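Long-range contacts in putative phosphinothricin acetyltransferase YwnH (Bacillus subtilis, PDB 1VHS), which probably inactivates the antibiotic and herbicide phosphinothricin by transferring an acetyl group to it from acetyl-CoA: residues H48-V56 and R108-R116; H10-N21 and P35-F45. All coordinates share one frame; numbering follows the deposited sequence.

Contact 1: H48-V56 and R108-R116; sequences HTESRPLYV and RIAPNLGIR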
loop_
_atom_site.group_PDB
_atom_site.type_symbol
_atom_site.label_atom_id
_atom_site.label_comp_id
_atom_site.label_asym_id
_atom_site.label_seq_id
_atom_site.Cartn_x
_atom_site.Cartn_y
_atom_site.Cartn_z
ATOM N N HIS A 48 -12.197 5.608 1.925
ATOM C CA HIS A 48 -11.394 6.434 1.032
ATOM C C HIS A 48 -12.188 7.633 0.540
ATOM O O HIS A 48 -13.416 7.593 0.471
ATOM C CB HIS A 48 -10.880 5.615 -0.152
ATOM C CG HIS A 48 -9.889 4.565 0.236
ATOM N ND1 HIS A 48 -10.267 3.339 0.741
ATOM C CD2 HIS A 48 -8.535 4.580 0.256
ATOM C CE1 HIS A 48 -9.187 2.644 1.056
ATOM N NE2 HIS A 48 -8.125 3.375 0.772
ATOM N N THR A 49 -11.477 8.702 0.201
ATOM C CA THR A 49 -12.110 9.929 -0.260
ATOM C C THR A 49 -11.510 10.400 -1.568
ATOM O O THR A 49 -10.617 9.761 -2.128
ATOM C CB THR A 49 -11.933 11.054 0.765
ATOM O OG1 THR A 49 -10.535 11.309 0.949
ATOM C CG2 THR A 49 -12.547 10.660 2.099
ATOM N N GLU A 50 -12.002 11.540 -2.044
ATOM C CA GLU A 50 -11.524 12.121 -3.287
ATOM C C GLU A 50 -10.061 12.539 -3.179
ATOM O O GLU A 50 -9.330 12.507 -4.167
ATOM C CB GLU A 50 -12.387 13.326 -3.663
ATOM C CG GLU A 50 -12.039 13.935 -5.007
ATOM C CD GLU A 50 -13.049 14.974 -5.450
ATOM O OE1 GLU A 50 -14.251 14.638 -5.503
ATOM O OE2 GLU A 50 -12.642 16.119 -5.748
ATOM N N SER A 51 -9.637 12.928 -1.979
ATOM C CA SER A 51 -8.255 13.350 -1.753
ATOM C C SER A 51 -7.354 12.207 -1.276
ATOM O O SER A 51 -6.133 12.288 -1.388
ATOM C CB SER A 51 -8.207 14.497 -0.734
ATOM O OG SER A 51 -8.589 14.059 0.559
ATOM N N ARG A 52 -7.959 11.149 -0.741
ATOM C CA ARG A 52 -7.219 9.979 -0.255
ATOM C C ARG A 52 -7.912 8.759 -0.855
ATOM O O ARG A 52 -8.636 8.027 -0.181
ATOM C CB ARG A 52 -7.258 9.943 1.271
ATOM C CG ARG A 52 -6.610 11.181 1.905
ATOM C CD ARG A 52 -5.105 11.208 1.654
ATOM N NE ARG A 52 -4.460 12.399 2.211
ATOM C CZ ARG A 52 -4.365 13.569 1.588
ATOM N NH1 ARG A 52 -3.760 14.588 2.187
ATOM N NH2 ARG A 52 -4.859 13.728 0.365
ATOM N N PRO A 53 -7.680 8.524 -2.147
ATOM C CA PRO A 53 -8.299 7.403 -2.848
ATOM C C PRO A 53 -7.613 6.056 -2.908
ATOM O O PRO A 53 -6.468 5.874 -2.489
ATOM C CB PRO A 53 -8.524 7.973 -4.240
ATOM C CG PRO A 53 -7.286 8.798 -4.442
ATOM C CD PRO A 53 -6.981 9.420 -3.088
ATOM N N LEU A 54 -8.376 5.109 -3.438
ATOM C CA LEU A 54 -7.930 3.753 -3.656
ATOM C C LEU A 54 -7.974 3.589 -5.167
ATOM O O LEU A 54 -9.014 3.818 -5.789
ATOM C CB LEU A 54 -8.890 2.753 -3.006
ATOM C CG LEU A 54 -8.565 1.283 -3.281
ATOM C CD1 LEU A 54 -7.191 0.956 -2.708
ATOM C CD2 LEU A 54 -9.633 0.389 -2.654
ATOM N N TYR A 55 -6.838 3.237 -5.757
ATOM C CA TYR A 55 -6.764 3.021 -7.195
ATOM C C TYR A 55 -6.504 1.551 -7.460
ATOM O O TYR A 55 -5.811 0.893 -6.691
ATOM C CB TYR A 55 -5.613 3.805 -7.821
ATOM C CG TYR A 55 -5.736 5.302 -7.729
ATOM C CD1 TYR A 55 -5.255 5.991 -6.617
ATOM C CD2 TYR A 55 -6.336 6.033 -8.750
ATOM C CE1 TYR A 55 -5.365 7.371 -6.525
ATOM C CE2 TYR A 55 -6.455 7.421 -8.666
ATOM C CZ TYR A 55 -5.968 8.081 -7.551
ATOM O OH TYR A 55 -6.101 9.446 -7.448
ATOM N N VAL A 56 -7.059 1.032 -8.545
ATOM C CA VAL A 56 -6.802 -0.350 -8.899
ATOM C C VAL A 56 -6.089 -0.333 -10.241
ATOM O O VAL A 56 -6.244 0.607 -11.027
ATOM C CB VAL A 56 -8.099 -1.194 -8.997
ATOM C CG1 VAL A 56 -8.703 -1.378 -7.611
ATOM C CG2 VAL A 56 -9.101 -0.523 -9.922
ATOM N N ARG A 108 3.428 10.180 -8.775
ATOM C CA ARG A 108 2.972 11.183 -9.729
ATOM C C ARG A 108 1.663 11.757 -9.200
ATOM O O ARG A 108 1.420 12.964 -9.250
ATOM C CB ARG A 108 2.732 10.543 -11.104
ATOM C CG ARG A 108 2.046 11.466 -12.108
ATOM C CD ARG A 108 1.802 10.774 -13.452
ATOM N NE ARG A 108 0.827 9.686 -13.372
ATOM C CZ ARG A 108 -0.487 9.854 -13.239
ATOM N NH1 ARG A 108 -1.289 8.799 -13.177
ATOM N NH2 ARG A 108 -1.004 11.073 -13.171
ATOM N N ILE A 109 0.828 10.872 -8.675
ATOM C CA ILE A 109 -0.477 11.245 -8.151
ATOM C C ILE A 109 -0.462 12.024 -6.839
ATOM O O ILE A 109 -1.156 13.029 -6.705
ATOM C CB ILE A 109 -1.347 9.980 -7.979
ATOM C CG1 ILE A 109 -1.731 9.434 -9.356
ATOM C CG2 ILE A 109 -2.571 10.281 -7.124
ATOM C CD1 ILE A 109 -2.521 8.129 -9.303
ATOM N N ALA A 110 0.342 11.570 -5.883
ATOM C CA ALA A 110 0.410 12.185 -4.554
ATOM C C ALA A 110 0.394 13.714 -4.470
ATOM O O ALA A 110 -0.396 14.283 -3.720
ATOM C CB ALA A 110 1.617 11.629 -3.793
ATOM N N PRO A 111 1.270 14.399 -5.223
ATOM C CA PRO A 111 1.305 15.864 -5.187
ATOM C C PRO A 111 -0.033 16.508 -5.537
ATOM O O PRO A 111 -0.410 17.531 -4.965
ATOM C CB PRO A 111 2.391 16.209 -6.204
ATOM C CG PRO A 111 3.313 15.046 -6.106
ATOM C CD PRO A 111 2.344 13.880 -6.084
ATOM N N ASN A 112 -0.753 15.905 -6.476
ATOM C CA ASN A 112 -2.044 16.445 -6.878
ATOM C C ASN A 112 -3.123 16.186 -5.838
ATOM O O ASN A 112 -4.212 16.751 -5.915
ATOM C CB ASN A 112 -2.464 15.871 -8.233
ATOM C CG ASN A 112 -1.572 16.346 -9.366
ATOM O OD1 ASN A 112 -0.483 15.815 -9.584
ATOM N ND2 ASN A 112 -2.028 17.365 -10.085
ATOM N N LEU A 113 -2.819 15.334 -4.860
ATOM C CA LEU A 113 -3.767 15.031 -3.797
ATOM C C LEU A 113 -3.536 15.975 -2.619
ATOM O O LEU A 113 -4.241 15.914 -1.611
ATOM C CB LEU A 113 -3.608 13.576 -3.338
ATOM C CG LEU A 113 -3.869 12.501 -4.400
ATOM C CD1 LEU A 113 -3.601 11.122 -3.814
ATOM C CD2 LEU A 113 -5.306 12.606 -4.894
ATOM N N GLY A 114 -2.544 16.850 -2.756
ATOM C CA GLY A 114 -2.230 17.787 -1.694
ATOM C C GLY A 114 -1.360 17.167 -0.611
ATOM O O GLY A 114 -1.236 17.705 0.488
ATOM N N ILE A 115 -0.749 16.031 -0.920
ATOM C CA ILE A 115 0.110 15.343 0.040
ATOM C C ILE A 115 1.532 15.897 0.009
ATOM O O ILE A 115 2.162 15.947 -1.047
ATOM C CB ILE A 115 0.170 13.841 -0.266
ATOM C CG1 ILE A 115 -1.227 13.233 -0.131
ATOM C CG2 ILE A 115 1.152 13.152 0.685
ATOM C CD1 ILE A 115 -1.344 11.843 -0.727
ATOM N N ARG A 116 2.025 16.316 1.172
ATOM C CA ARG A 116 3.380 16.851 1.295
ATOM C C ARG A 116 4.354 15.792 1.804
ATOM O O ARG A 116 5.494 15.711 1.344
ATOM C CB ARG A 116 3.395 18.053 2.244
ATOM C CG ARG A 116 4.792 18.571 2.552
ATOM C CD ARG A 116 4.750 19.929 3.234
ATOM N NE ARG A 116 3.955 19.917 4.459
ATOM C CZ ARG A 116 3.667 21.005 5.167
ATOM N NH1 ARG A 116 2.935 20.910 6.270
ATOM N NH2 ARG A 116 4.106 22.191 4.767
#
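R52 and L113 make the polar link between these segments. The NH2 of R52 gives a hydrogen bond to the carbonyl O of L113 at 3.0 Å, with an N-H...O angle of 156°. The same nitrogen also bonds S51 O, 2.6 Å away, so one guanidinium corner joins carbonyls from both segments. Both acceptors lie in or near the guanidinium plane, although the nitrogen sits above each carbonyl plane. The R52 side chain starts out away from 108-116, and a bend at chi2 (-68°) brings its end back. I115 then covers one face of the guanidinium, with CG1 3.6 Å from R52 CZ. NH1 has a weak bond to N80 O. The turn that presents R52 is closed by an ST motif, in which T49 OG1 accepts from R52 N.

L113 packs beside this turn. Its CB lies 3.4 Å from S51 O, and its two methyls reach the P53 ring, CD1 coming within 3.9 Å of P53 CD. Farther along, I109 meets Y55. With CG1 beside the backbone N and chi2 extended at 176°, I109 lays CD1 over one face of the ring, 4.0 Å from the centroid of Y55, in a CH-pi contact. Its other branch, CG2, touches Y55 OH at 3.6 Å.

Y55 belongs to strand 54-58, and I109 lies in the C-terminal part of helix 98-109, whose first residues are predicted to bind acetyl-CoA. Between parallel strands 82-89 and 117-123, this helix and its return loop form the beta-alpha-beta crossover of the GNAT fold, here packed against the N-terminal part of the sheet.

Contact 2: H10-N21 and P35-F45; sequences HRDLEAVVAIYN and PVTPEDRMEWF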
loop_
_atom_site.group_PDB
_atom_site.type_symbol
_atom_site.label_atom_id
_atom_site.label_comp_id
_atom_site.label_asym_id
_atom_site.label_seq_id
_atom_site.Cartn_x
_atom_site.Cartn_y
_atom_site.Cartn_z
ATOM N N HIS A 10 -16.972 -0.033 -6.097
ATOM C CA HIS A 10 -17.502 -1.041 -5.188
ATOM C C HIS A 10 -17.339 -2.477 -5.685
ATOM O O HIS A 10 -16.965 -3.359 -4.911
ATOM C CB HIS A 10 -18.976 -0.762 -4.886
ATOM C CG HIS A 10 -19.541 -1.631 -3.806
ATOM N ND1 HIS A 10 -19.610 -3.004 -3.913
ATOM C CD2 HIS A 10 -20.043 -1.324 -2.586
ATOM C CE1 HIS A 10 -20.131 -3.504 -2.808
ATOM N NE2 HIS A 10 -20.402 -2.507 -1.987
ATOM N N ARG A 11 -17.606 -2.721 -6.968
ATOM C CA ARG A 11 -17.485 -4.074 -7.500
ATOM C C ARG A 11 -16.047 -4.583 -7.486
ATOM O O ARG A 11 -15.800 -5.753 -7.771
ATOM C CB ARG A 11 -18.062 -4.158 -8.925
ATOM C CG ARG A 11 -17.270 -3.421 -9.984
ATOM C CD ARG A 11 -18.118 -3.187 -11.234
ATOM N NE ARG A 11 -18.333 -4.387 -12.040
ATOM C CZ ARG A 11 -17.482 -4.831 -12.961
ATOM N NH1 ARG A 11 -16.351 -4.180 -13.190
ATOM N NH2 ARG A 11 -17.773 -5.912 -13.679
ATOM N N ASP A 12 -15.102 -3.709 -7.141
ATOM C CA ASP A 12 -13.688 -4.081 -7.075
ATOM C C ASP A 12 -13.287 -4.617 -5.697
ATOM O O ASP A 12 -12.235 -5.240 -5.557
ATOM C CB ASP A 12 -12.802 -2.872 -7.387
ATOM C CG ASP A 12 -12.969 -2.371 -8.807
ATOM O OD1 ASP A 12 -12.788 -1.156 -9.023
ATOM O OD2 ASP A 12 -13.262 -3.190 -9.698
ATOM N N LEU A 13 -14.111 -4.367 -4.685
ATOM C CA LEU A 13 -13.790 -4.822 -3.327
ATOM C C LEU A 13 -13.380 -6.290 -3.282
ATOM O O LEU A 13 -12.396 -6.646 -2.638
ATOM C CB LEU A 13 -14.971 -4.584 -2.383
ATOM C CG LEU A 13 -14.734 -5.003 -0.925
ATOM C CD1 LEU A 13 -13.539 -4.242 -0.358
ATOM C CD2 LEU A 13 -15.983 -4.735 -0.101
ATOM N N GLU A 14 -14.135 -7.143 -3.969
ATOM C CA GLU A 14 -13.838 -8.574 -4.014
ATOM C C GLU A 14 -12.411 -8.865 -4.491
ATOM O O GLU A 14 -11.677 -9.634 -3.859
ATOM C CB GLU A 14 -14.867 -9.281 -4.919
ATOM C CG GLU A 14 -14.424 -10.623 -5.487
ATOM C CD GLU A 14 -13.566 -10.472 -6.729
ATOM O OE1 GLU A 14 -14.066 -9.930 -7.737
ATOM O OE2 GLU A 14 -12.391 -10.895 -6.700
ATOM N N ALA A 15 -12.019 -8.246 -5.599
ATOM C CA ALA A 15 -10.684 -8.443 -6.157
ATOM C C ALA A 15 -9.602 -7.823 -5.266
ATOM O O ALA A 15 -8.504 -8.363 -5.150
ATOM C CB ALA A 15 -10.614 -7.839 -7.549
ATOM N N VAL A 16 -9.919 -6.687 -4.653
ATOM C CA VAL A 16 -8.977 -5.989 -3.779
ATOM C C VAL A 16 -8.656 -6.861 -2.569
ATOM O O VAL A 16 -7.493 -6.999 -2.186
ATOM C CB VAL A 16 -9.557 -4.623 -3.315
ATOM C CG1 VAL A 16 -8.694 -4.018 -2.215
ATOM C CG2 VAL A 16 -9.624 -3.662 -4.498
ATOM N N VAL A 17 -9.686 -7.458 -1.975
ATOM C CA VAL A 17 -9.492 -8.328 -0.820
ATOM C C VAL A 17 -8.769 -9.605 -1.231
ATOM O O VAL A 17 -7.915 -10.111 -0.502
ATOM C CB VAL A 17 -10.843 -8.696 -0.166
ATOM C CG1 VAL A 17 -10.637 -9.762 0.905
ATOM C CG2 VAL A 17 -11.464 -7.456 0.441
ATOM N N ALA A 18 -9.114 -10.129 -2.402
ATOM C CA ALA A 18 -8.480 -11.340 -2.901
ATOM C C ALA A 18 -6.974 -11.121 -3.054
ATOM O O ALA A 18 -6.173 -11.974 -2.668
ATOM C CB ALA A 18 -9.093 -11.739 -4.239
ATOM N N ILE A 19 -6.593 -9.976 -3.618
ATOM C CA ILE A 19 -5.181 -9.654 -3.804
ATOM C C ILE A 19 -4.521 -9.554 -2.430
ATOM O O ILE A 19 -3.421 -10.063 -2.214
ATOM C CB ILE A 19 -5.007 -8.319 -4.565
ATOM C CG1 ILE A 19 -5.404 -8.520 -6.031
ATOM C CG2 ILE A 19 -3.560 -7.808 -4.434
ATOM C CD1 ILE A 19 -5.376 -7.258 -6.862
ATOM N N TYR A 20 -5.211 -8.898 -1.507
ATOM C CA TYR A 20 -4.720 -8.742 -0.146
ATOM C C TYR A 20 -4.447 -10.125 0.453
ATOM O O TYR A 20 -3.373 -10.376 0.998
ATOM C CB TYR A 20 -5.767 -8.009 0.686
ATOM C CG TYR A 20 -5.365 -7.772 2.121
ATOM C CD1 TYR A 20 -4.492 -6.737 2.459
ATOM C CD2 TYR A 20 -5.869 -8.573 3.143
ATOM C CE1 TYR A 20 -4.134 -6.504 3.781
ATOM C CE2 TYR A 20 -5.518 -8.352 4.471
ATOM C CZ TYR A 20 -4.650 -7.315 4.781
ATOM O OH TYR A 20 -4.298 -7.095 6.088
ATOM N N ASN A 21 -5.421 -11.025 0.339
ATOM C CA ASN A 21 -5.273 -12.375 0.878
ATOM C C ASN A 21 -4.183 -13.208 0.225
ATOM O O ASN A 21 -3.588 -14.072 0.871
ATOM C CB ASN A 21 -6.598 -13.140 0.798
ATOM C CG ASN A 21 -7.619 -12.635 1.792
ATOM O OD1 ASN A 21 -7.264 -12.140 2.863
ATOM N ND2 ASN A 21 -8.894 -12.774 1.457
ATOM N N PRO A 35 -6.767 -15.215 6.197
ATOM C CA PRO A 35 -7.476 -14.424 5.185
ATOM C C PRO A 35 -8.687 -13.687 5.751
ATOM O O PRO A 35 -9.366 -14.181 6.656
ATOM C CB PRO A 35 -7.856 -15.469 4.135
ATOM C CG PRO A 35 -8.000 -16.730 4.945
ATOM C CD PRO A 35 -6.807 -16.651 5.870
ATOM N N VAL A 36 -8.948 -12.497 5.218
ATOM C CA VAL A 36 -10.074 -11.688 5.666
ATOM C C VAL A 36 -11.209 -11.744 4.645
ATOM O O VAL A 36 -11.016 -12.207 3.523
ATOM C CB VAL A 36 -9.653 -10.215 5.861
ATOM C CG1 VAL A 36 -8.513 -10.130 6.873
ATOM C CG2 VAL A 36 -9.229 -9.614 4.523
ATOM N N THR A 37 -12.390 -11.274 5.037
ATOM C CA THR A 37 -13.536 -11.270 4.134
ATOM C C THR A 37 -13.881 -9.844 3.704
ATOM O O THR A 37 -13.591 -8.882 4.415
ATOM C CB THR A 37 -14.787 -11.887 4.796
ATOM O OG1 THR A 37 -15.264 -11.014 5.826
ATOM C CG2 THR A 37 -14.459 -13.247 5.399
ATOM N N PRO A 38 -14.510 -9.693 2.528
ATOM C CA PRO A 38 -14.903 -8.384 1.994
ATOM C C PRO A 38 -15.673 -7.560 3.021
ATOM O O PRO A 38 -15.526 -6.338 3.096
ATOM C CB PRO A 38 -15.759 -8.754 0.789
ATOM C CG PRO A 38 -15.090 -9.998 0.297
ATOM C CD PRO A 38 -14.854 -10.766 1.579
ATOM N N GLU A 39 -16.494 -8.242 3.813
ATOM C CA GLU A 39 -17.287 -7.578 4.837
ATOM C C GLU A 39 -16.390 -6.983 5.920
ATOM O O GLU A 39 -16.682 -5.917 6.461
ATOM C CB GLU A 39 -18.275 -8.568 5.453
ATOM N N ASP A 40 -15.294 -7.671 6.231
ATOM C CA ASP A 40 -14.369 -7.192 7.254
ATOM C C ASP A 40 -13.601 -5.958 6.789
ATOM O O ASP A 40 -12.961 -5.284 7.595
ATOM C CB ASP A 40 -13.351 -8.276 7.629
ATOM C CG ASP A 40 -14.000 -9.558 8.108
ATOM O OD1 ASP A 40 -14.939 -9.490 8.930
ATOM O OD2 ASP A 40 -13.554 -10.640 7.669
ATOM N N ARG A 41 -13.665 -5.663 5.493
ATOM C CA ARG A 41 -12.940 -4.523 4.941
ATOM C C ARG A 41 -13.832 -3.472 4.283
ATOM O O ARG A 41 -13.334 -2.507 3.701
ATOM C CB ARG A 41 -11.904 -5.021 3.928
ATOM C CG ARG A 41 -10.886 -5.984 4.514
ATOM C CD ARG A 41 -9.850 -5.272 5.376
ATOM N NE ARG A 41 -8.864 -4.564 4.562
ATOM C CZ ARG A 41 -7.807 -3.920 5.050
ATOM N NH1 ARG A 41 -7.590 -3.887 6.358
ATOM N NH2 ARG A 41 -6.957 -3.319 4.227
HETATM N N MSE A 42 -15.146 -3.651 4.380
HETATM C CA MSE A 42 -16.078 -2.705 3.779
HETATM C C MSE A 42 -15.888 -1.293 4.323
HETATM O O MSE A 42 -15.990 -0.318 3.581
HETATM C CB MSE A 42 -17.521 -3.158 4.017
HETATM C CG MSE A 42 -18.568 -2.237 3.404
HETATM SE SE MSE A 42 -18.320 -1.976 1.502
HETATM C CE MSE A 42 -19.459 -0.435 1.255
ATOM N N GLU A 43 -15.615 -1.187 5.622
ATOM C CA GLU A 43 -15.407 0.116 6.250
ATOM C C GLU A 43 -14.177 0.802 5.667
ATOM O O GLU A 43 -14.243 1.941 5.211
ATOM C CB GLU A 43 -15.234 -0.042 7.764
ATOM C CG GLU A 43 -16.500 -0.451 8.492
ATOM C CD GLU A 43 -17.593 0.599 8.404
ATOM O OE1 GLU A 43 -18.693 0.362 8.950
ATOM O OE2 GLU A 43 -17.355 1.664 7.791
ATOM N N TRP A 44 -13.057 0.093 5.693
ATOM C CA TRP A 44 -11.800 0.603 5.165
ATOM C C TRP A 44 -11.984 1.047 3.718
ATOM O O TRP A 44 -11.541 2.127 3.320
ATOM C CB TRP A 44 -10.739 -0.495 5.238
ATOM C CG TRP A 44 -9.506 -0.209 4.450
ATOM C CD1 TRP A 44 -8.473 0.614 4.799
ATOM C CD2 TRP A 44 -9.180 -0.740 3.161
ATOM N NE1 TRP A 44 -7.521 0.626 3.807
ATOM C CE2 TRP A 44 -7.931 -0.196 2.788
ATOM C CE3 TRP A 44 -9.824 -1.623 2.283
ATOM C CZ2 TRP A 44 -7.312 -0.506 1.574
ATOM C CZ3 TRP A 44 -9.207 -1.932 1.073
ATOM C CH2 TRP A 44 -7.963 -1.373 0.731
ATOM N N PHE A 45 -12.646 0.201 2.938
ATOM C CA PHE A 45 -12.890 0.477 1.531
ATOM C C PHE A 45 -13.642 1.787 1.329
ATOM O O PHE A 45 -13.172 2.676 0.621
ATOM C CB PHE A 45 -13.683 -0.672 0.907
ATOM C CG PHE A 45 -13.741 -0.623 -0.591
ATOM C CD1 PHE A 45 -12.608 -0.895 -1.351
ATOM C CD2 PHE A 45 -14.924 -0.299 -1.243
ATOM C CE1 PHE A 45 -12.654 -0.846 -2.745
ATOM C CE2 PHE A 45 -14.980 -0.247 -2.638
ATOM C CZ PHE A 45 -13.841 -0.522 -3.387
#
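L13 and F45 bury the most surface here, their side chains running antiparallel alongside one another. CB of L13 stands over the centre of the F45 ring, 4.2 Å from its centroid and 4° off the normal, a CH-pi contact, while L13 CD1 reaches back to F45 CD1 at 3.6 Å. With chi1 at -168°, F45 extends its ring away from its own backbone N and toward 10-13, where CE2 of F45 comes within 3.7 Å of H10 CA. The second methyl of L13, CD2, packs against P38 O and the selenium of selenomethionine M42, which also lies obliquely by the H10 ring.

Helices 13-24 and 42-46 are the two N-terminal helices of the GNAT domain, joined by a long, mostly irregular connection and packed beside strand 54-58 through V16 and F45.

One helical turn beyond L13, V17 straddles the incoming chain: CG1 lies 3.6 Å from V36 O, and CG2 rests 3.9 Å from P38 CA. N21 then uses both ends of its amide on the backbone of V36, OD1 accepting from V36 N at 2.9 Å and ND2 giving to V36 O at 3.0 Å. The latter bond is nearly straight (169°) and uses a carbonyl lone pair. Over a face of the Y20 ring lies the R41 guanidinium in a cation-pi contact, and Y20 OH is hydrogen-bonded to D32.

Overall arrangement
The two contacts lie on opposite sides of strand 54-58. Y55 faces I109 of helix 98-109 in contact 1, whereas L54 and V56 turn to contact 2, where L54 packs on F45 and W44, and V56 on V16 and D12. Both are partly buried, with their centres 20 Å apart, and they follow in series along the chain. Contact 2 joins helix 13-24 to helix 42-46 and the chain leading into it, around an apolar centre, buries more than twice the surface, and uses the N21 amide for its polar link. Contact 1 is smaller, a turn and strand meeting the last part of a helix and the loop after it, where an arginine binds carbonyls. Y20 in contact 2 also meets Y88, part of the predicted acetyl-CoA site.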